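Local coordinates for replication initiator protein (Staphylococcus aureus subsp. aureus, PDB 4PTA), which probably initiates replication of staphylococcal multiresistance plasmids by assembling on the plasmid's replication origin, at residues K81-K84 with I85-L89; T116-D119 with I120-D124; Q48-K52 with N53-D57. All coordinates share one frame; numbering follows the deposited sequence.

Interaction 1: K81-K84 with I85-L89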
# COMPACT_ATOMS: atom_id res chain seq x y z
N LYS A 81 -14.16 25.32 11.26
CA LYS A 81 -13.00 24.79 10.56
C LYS A 81 -13.38 24.03 9.29
O LYS A 81 -12.75 24.21 8.25
CB LYS A 81 -12.17 23.90 11.49
CG LYS A 81 -10.78 23.58 10.97
CD LYS A 81 -9.90 23.02 12.06
CE LYS A 81 -9.71 24.04 13.18
NZ LYS A 81 -8.85 23.51 14.28
N ILE A 82 -14.40 23.18 9.37
CA ILE A 82 -14.80 22.39 8.21
C ILE A 82 -15.27 23.29 7.07
O ILE A 82 -15.04 22.99 5.90
CB ILE A 82 -15.89 21.34 8.53
CG1 ILE A 82 -17.10 21.52 7.62
CG2 ILE A 82 -16.28 21.41 9.99
CD1 ILE A 82 -18.18 20.49 7.83
N THR A 83 -15.91 24.40 7.42
CA THR A 83 -16.30 25.40 6.44
C THR A 83 -15.07 25.87 5.67
O THR A 83 -15.06 25.88 4.43
CB THR A 83 -17.00 26.60 7.11
OG1 THR A 83 -18.39 26.31 7.28
CG2 THR A 83 -16.85 27.86 6.28
N LYS A 84 -14.03 26.24 6.40
CA LYS A 84 -12.76 26.62 5.80
C LYS A 84 -12.19 25.47 4.96
O LYS A 84 -11.58 25.70 3.91
CB LYS A 84 -11.76 27.03 6.88
CG LYS A 84 -10.34 27.21 6.37
CD LYS A 84 -9.35 27.26 7.52
CE LYS A 84 -7.92 27.09 7.03
NZ LYS A 84 -6.95 26.90 8.15
N ILE A 85 -12.39 24.24 5.43
CA ILE A 85 -11.85 23.06 4.77
C ILE A 85 -12.49 22.82 3.41
O ILE A 85 -11.79 22.70 2.40
CB ILE A 85 -12.03 21.79 5.62
CG1 ILE A 85 -11.09 21.83 6.83
CG2 ILE A 85 -11.76 20.54 4.79
CD1 ILE A 85 -11.33 20.71 7.82
N LYS A 86 -13.82 22.75 3.38
CA LYS A 86 -14.55 22.56 2.14
C LYS A 86 -14.19 23.65 1.14
O LYS A 86 -13.80 23.37 0.01
CB LYS A 86 -16.05 22.59 2.38
CG LYS A 86 -16.56 21.50 3.30
CD LYS A 86 -18.07 21.52 3.32
CE LYS A 86 -18.63 20.46 4.24
NZ LYS A 86 -20.12 20.41 4.21
N LYS A 87 -14.32 24.91 1.57
CA LYS A 87 -14.05 26.04 0.69
C LYS A 87 -12.65 25.97 0.12
O LYS A 87 -12.42 26.33 -1.03
CB LYS A 87 -14.25 27.36 1.44
CG LYS A 87 -15.71 27.68 1.74
CD LYS A 87 -15.86 28.99 2.49
CE LYS A 87 -17.32 29.22 2.87
NZ LYS A 87 -17.50 30.42 3.73
N GLU A 88 -11.71 25.49 0.93
CA GLU A 88 -10.33 25.36 0.50
C GLU A 88 -10.16 24.28 -0.55
O GLU A 88 -9.47 24.48 -1.55
CB GLU A 88 -9.42 25.07 1.70
CG GLU A 88 -8.48 26.20 2.04
CD GLU A 88 -7.62 25.89 3.24
OE1 GLU A 88 -8.11 25.19 4.15
OE2 GLU A 88 -6.46 26.34 3.28
N LEU A 89 -10.78 23.13 -0.33
CA LEU A 89 -10.64 22.00 -1.24
C LEU A 89 -11.36 22.26 -2.56
O LEU A 89 -10.86 21.88 -3.62
CB LEU A 89 -11.15 20.70 -0.60
CG LEU A 89 -10.46 20.21 0.68
CD1 LEU A 89 -11.14 18.95 1.21
CD2 LEU A 89 -8.97 19.97 0.47
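K84 and E88 run side by side one turn apart on helix 79-91. The aliphatic part of the lysine does the touching: K84 CE lies 3.5 Å from E88 OE1. Its ammonium group stops short of a salt bridge, with K84 NZ still 4.5 Å from E88 OE1. With CG anti to the backbone N (chi1 170°), the extended chain of K84 slants back toward the start of the helix, and E88, one turn on, reaches back beside it. E88 OE1 instead hydrogen-bonds S33 OG, and K84 NZ has a long, weak ion pair with D35.

I85 folds CG1 back beside its own backbone N (chi1 -71°), which brings CD1 to 3.9 Å from I82 CA. The same residue gives its amide to the preceding turn, I85 N to K81 O at 2.8 Å. Helix 79-91 follows helix 68-74 after a short link, and this pairing, in a family of the helix-turn-helix clan, is consistent with a recognition helix packed on its support.

I82 belongs to the buried face, where it meets V68 and L71 of helix 68-74, while I85 reaches A39 of helix 34-44. Beside I82 lies the extended chain of K86, whose CE is 3.6 Å from I82 CD1; beyond this apolar stretch K86 NZ hydrogen-bonds Q97 OE1. K86 N donates to I82 O almost straight, at 173°.

Interaction 2: T116-D119 with I120-D124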
# COMPACT_ATOMS: atom_id res chain seq x y z
N THR A 116 1.64 17.48 -12.94
CA THR A 116 2.31 18.15 -14.04
C THR A 116 3.72 17.62 -14.16
O THR A 116 4.25 17.03 -13.22
CB THR A 116 2.39 19.67 -13.83
OG1 THR A 116 3.27 19.95 -12.73
CG2 THR A 116 1.01 20.25 -13.55
N LYS A 117 4.33 17.83 -15.33
CA LYS A 117 5.72 17.43 -15.54
C LYS A 117 6.62 17.95 -14.43
O LYS A 117 7.60 17.30 -14.07
CB LYS A 117 6.22 17.92 -16.90
CG LYS A 117 5.52 17.31 -18.10
CD LYS A 117 6.20 17.74 -19.40
CE LYS A 117 5.49 17.18 -20.62
NZ LYS A 117 6.20 17.54 -21.88
N ASN A 118 6.29 19.11 -13.88
CA ASN A 118 7.08 19.68 -12.80
C ASN A 118 6.85 18.93 -11.49
O ASN A 118 7.79 18.65 -10.76
CB ASN A 118 6.80 21.17 -12.62
CG ASN A 118 7.77 21.84 -11.67
OD1 ASN A 118 8.92 22.11 -12.02
ND2 ASN A 118 7.32 22.11 -10.45
N ASP A 119 5.59 18.61 -11.21
CA ASP A 119 5.26 17.79 -10.05
C ASP A 119 6.10 16.52 -10.07
O ASP A 119 6.75 16.17 -9.08
CB ASP A 119 3.78 17.43 -10.03
CG ASP A 119 2.90 18.62 -9.70
OD1 ASP A 119 3.28 19.40 -8.81
OD2 ASP A 119 1.82 18.77 -10.32
N ILE A 120 6.10 15.84 -11.21
CA ILE A 120 6.91 14.65 -11.40
C ILE A 120 8.38 14.94 -11.04
O ILE A 120 8.95 14.28 -10.17
CB ILE A 120 6.80 14.12 -12.84
CG1 ILE A 120 5.36 13.64 -13.09
CG2 ILE A 120 7.80 13.00 -13.09
CD1 ILE A 120 5.05 13.36 -14.55
N TYR A 121 8.96 15.93 -11.70
CA TYR A 121 10.34 16.33 -11.43
C TYR A 121 10.58 16.58 -9.94
O TYR A 121 11.50 16.02 -9.34
CB TYR A 121 10.71 17.57 -12.25
CG TYR A 121 12.04 18.17 -11.87
CD1 TYR A 121 13.23 17.50 -12.12
CD2 TYR A 121 12.12 19.43 -11.29
CE1 TYR A 121 14.45 18.05 -11.78
CE2 TYR A 121 13.33 19.99 -10.95
CZ TYR A 121 14.50 19.30 -11.20
OH TYR A 121 15.71 19.85 -10.86
N GLU A 122 9.74 17.42 -9.36
CA GLU A 122 9.80 17.72 -7.93
C GLU A 122 9.64 16.47 -7.06
O GLU A 122 10.41 16.26 -6.12
CB GLU A 122 8.74 18.76 -7.56
CG GLU A 122 9.17 20.18 -7.84
CD GLU A 122 10.46 20.53 -7.12
OE1 GLU A 122 10.50 20.38 -5.88
OE2 GLU A 122 11.43 20.93 -7.80
N ILE A 123 8.63 15.66 -7.37
CA ILE A 123 8.38 14.44 -6.60
C ILE A 123 9.58 13.50 -6.63
O ILE A 123 9.83 12.78 -5.67
CB ILE A 123 7.10 13.72 -7.07
CG1 ILE A 123 5.86 14.56 -6.74
CG2 ILE A 123 6.98 12.35 -6.41
CD1 ILE A 123 4.56 13.95 -7.22
N ASP A 124 10.32 13.51 -7.74
CA ASP A 124 11.56 12.74 -7.82
C ASP A 124 12.60 13.30 -6.86
O ASP A 124 13.23 12.56 -6.11
CB ASP A 124 12.12 12.75 -9.24
CG ASP A 124 11.28 11.96 -10.22
OD1 ASP A 124 11.26 10.71 -10.12
OD2 ASP A 124 10.65 12.58 -11.10
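I123 and D119 form the compact side of this first part of helix 117-127: the amide of I123 donates to D119 O nearly straight, and I123 CD1 lies 3.6 Å from that same oxygen. One turn back, I120 sends CG1 toward the helix start, to 3.6 Å from T116 O, and the first helical turn is closed where I120 N donates to T116 O at 3.0 Å.

The start of the helix is held by a capping box. From the N-cap, T116 OG1 accepts from D119 N at 3.1 Å, and in return D119 OD2 accepts from T116 N at 2.9 Å. That second donor comes to the anti side of the carboxylate oxygen, 20° out of the carboxylate plane. D119 is placed for this by chi1 -72°, which sets its carboxylate beside its own backbone N and so back toward the cap. N26 ND2 also donates to D119 OD2, giving the carboxylate of this buried residue a partner outside the helix.

The other flank is looser. N118 and E122 point the same way with amide and carboxylate planes 25° apart, yet they touch simply through N118 ND2 and E122 CG, 3.7 Å apart. Y121 carries its ring away from the preceding turn on this exposed flank.

The compact side faces the loop between strand 16-20 and helix 27-30, where V22 meets D119 and T25 meets I123; Y12, from helix 8-13 of the second subunit, packs on I120 and I123.

Interaction 3: Q48-K52 with N53-D57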
# COMPACT_ATOMS: atom_id res chain seq x y z
N GLN A 48 -14.08 3.32 0.29
CA GLN A 48 -14.54 1.94 0.36
C GLN A 48 -15.86 1.84 1.12
O GLN A 48 -16.73 1.03 0.78
CB GLN A 48 -13.49 1.07 1.04
CG GLN A 48 -13.31 -0.30 0.42
CD GLN A 48 -12.01 -0.41 -0.37
OE1 GLN A 48 -11.70 0.45 -1.20
NE2 GLN A 48 -11.25 -1.46 -0.11
N LEU A 49 -16.02 2.66 2.15
CA LEU A 49 -17.28 2.74 2.86
C LEU A 49 -18.39 3.13 1.89
O LEU A 49 -19.39 2.43 1.76
CB LEU A 49 -17.20 3.75 4.01
CG LEU A 49 -16.52 3.32 5.31
CD1 LEU A 49 -16.28 4.52 6.21
CD2 LEU A 49 -17.35 2.26 6.02
N SER A 50 -18.20 4.25 1.20
CA SER A 50 -19.22 4.77 0.30
C SER A 50 -19.72 3.70 -0.67
O SER A 50 -20.91 3.62 -0.96
CB SER A 50 -18.71 5.99 -0.47
OG SER A 50 -18.38 7.04 0.42
N ILE A 51 -18.80 2.88 -1.16
CA ILE A 51 -19.16 1.78 -2.05
C ILE A 51 -20.13 0.82 -1.35
O ILE A 51 -21.10 0.35 -1.95
CB ILE A 51 -17.92 1.00 -2.51
CG1 ILE A 51 -16.97 1.93 -3.27
CG2 ILE A 51 -18.32 -0.19 -3.38
CD1 ILE A 51 -15.67 1.26 -3.70
N LYS A 52 -19.87 0.55 -0.07
CA LYS A 52 -20.73 -0.29 0.74
C LYS A 52 -22.09 0.36 0.96
O LYS A 52 -23.13 -0.28 0.80
CB LYS A 52 -20.07 -0.60 2.08
CG LYS A 52 -21.00 -1.24 3.09
CD LYS A 52 -20.36 -1.25 4.47
CE LYS A 52 -21.37 -1.58 5.55
NZ LYS A 52 -20.84 -1.26 6.90
N ASN A 53 -22.09 1.64 1.32
CA ASN A 53 -23.32 2.41 1.45
C ASN A 53 -23.97 2.62 0.08
O ASN A 53 -24.97 3.33 -0.04
CB ASN A 53 -23.06 3.77 2.10
CG ASN A 53 -22.47 3.64 3.49
OD1 ASN A 53 -22.50 2.57 4.10
ND2 ASN A 53 -21.93 4.74 4.01
N ASN A 54 -23.39 2.00 -0.94
CA ASN A 54 -23.87 2.14 -2.31
C ASN A 54 -23.96 3.60 -2.76
O ASN A 54 -24.77 3.95 -3.62
CB ASN A 54 -25.21 1.42 -2.49
CG ASN A 54 -25.46 1.01 -3.92
OD1 ASN A 54 -24.94 0.00 -4.40
ND2 ASN A 54 -26.27 1.79 -4.63
N TRP A 55 -23.12 4.44 -2.17
CA TRP A 55 -23.02 5.84 -2.57
C TRP A 55 -22.27 5.96 -3.88
O TRP A 55 -21.20 6.58 -3.95
CB TRP A 55 -22.32 6.65 -1.48
CG TRP A 55 -23.10 6.73 -0.22
CD1 TRP A 55 -24.37 6.27 -0.01
CD2 TRP A 55 -22.67 7.31 1.02
NE1 TRP A 55 -24.75 6.53 1.28
CE2 TRP A 55 -23.73 7.16 1.94
CE3 TRP A 55 -21.50 7.94 1.44
CZ2 TRP A 55 -23.65 7.61 3.25
CZ3 TRP A 55 -21.42 8.39 2.75
CH2 TRP A 55 -22.49 8.22 3.64
N ILE A 56 -22.83 5.36 -4.92
CA ILE A 56 -22.25 5.40 -6.25
C ILE A 56 -23.28 5.96 -7.23
O ILE A 56 -24.41 5.47 -7.29
CB ILE A 56 -21.84 3.98 -6.71
CG1 ILE A 56 -20.84 3.37 -5.72
CG2 ILE A 56 -21.27 4.01 -8.12
CD1 ILE A 56 -20.55 1.90 -5.98
N ASP A 57 -22.91 6.99 -7.98
CA ASP A 57 -23.84 7.59 -8.93
C ASP A 57 -23.99 6.75 -10.20
O ASP A 57 -23.45 5.65 -10.30
CB ASP A 57 -23.47 9.04 -9.25
CG ASP A 57 -22.27 9.16 -10.17
OD1 ASP A 57 -21.61 10.23 -10.14
OD2 ASP A 57 -21.98 8.21 -10.92
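N53 N donates to L49 O at 2.8 Å (163°), a helical bond one turn back. N53 CB also sits 3.3 Å above one face of the W55 ring, offset toward the rim, so the turn folds back over the indole. Just before it, K52 reaches outward to a salt bridge with E129 of the second subunit.

N54 then takes a positive phi of 55°, reversing the chain's course. This is the hallmark of a Schellman motif, although the bond from N54 N to I51 O is weak and the placing of that nitrogen is less sure.

W55 supplies the wider bond of the motif, W55 N to S50 O at 2.6 Å. Its ring then lies against S50, with CE3 3.4 Å from S50 OG in an oblique approach; chi1 -62° puts that hydroxyl anti to the carbonyl carbon, beside the backbone N, and so at the indole. It is hydrogen-bonded to Y63 O, which fixes S50 between the turn and the chain beyond. W55 is in addition the centre of an inverse gamma turn, weakly closed by I56 N to N54 O.

I56 returns alongside the last turn of the helix: its CD1 lies 4.0 Å from I51 CG2, the two side chains crossing at a slant.

The whole turn leads from helix 47-52 into the loop before helix 68-74. That loop lies alongside it, with W55 and Y63 joined through their backbones, Y66 meeting the W55 ring edge-to-face and I62 touching S50 and I51; V8, from helix 8-13 of the third subunit, packs on I56.

In the fold
Along the chain the order is interaction 3, interaction 1, interaction 2, each closing before the next opens. Interactions 1 and 3 both lie in the N-terminal region characteristic of RepA proteins, their centres 23 Å apart: one is the body of helix 79-91, the other the end of helix 47-52. Interaction 2, on the C-terminal helix 117-127, has its centre 27 Å from interaction 1 and 32 Å from interaction 3, across the chain's centre from the latter. No two of them touch. Both 116-124 and 48-57 meet the second subunit, whereas no other chain of the assembly reaches 81-89, which is consistent with a helix-turn-helix element separate from these subunit contacts.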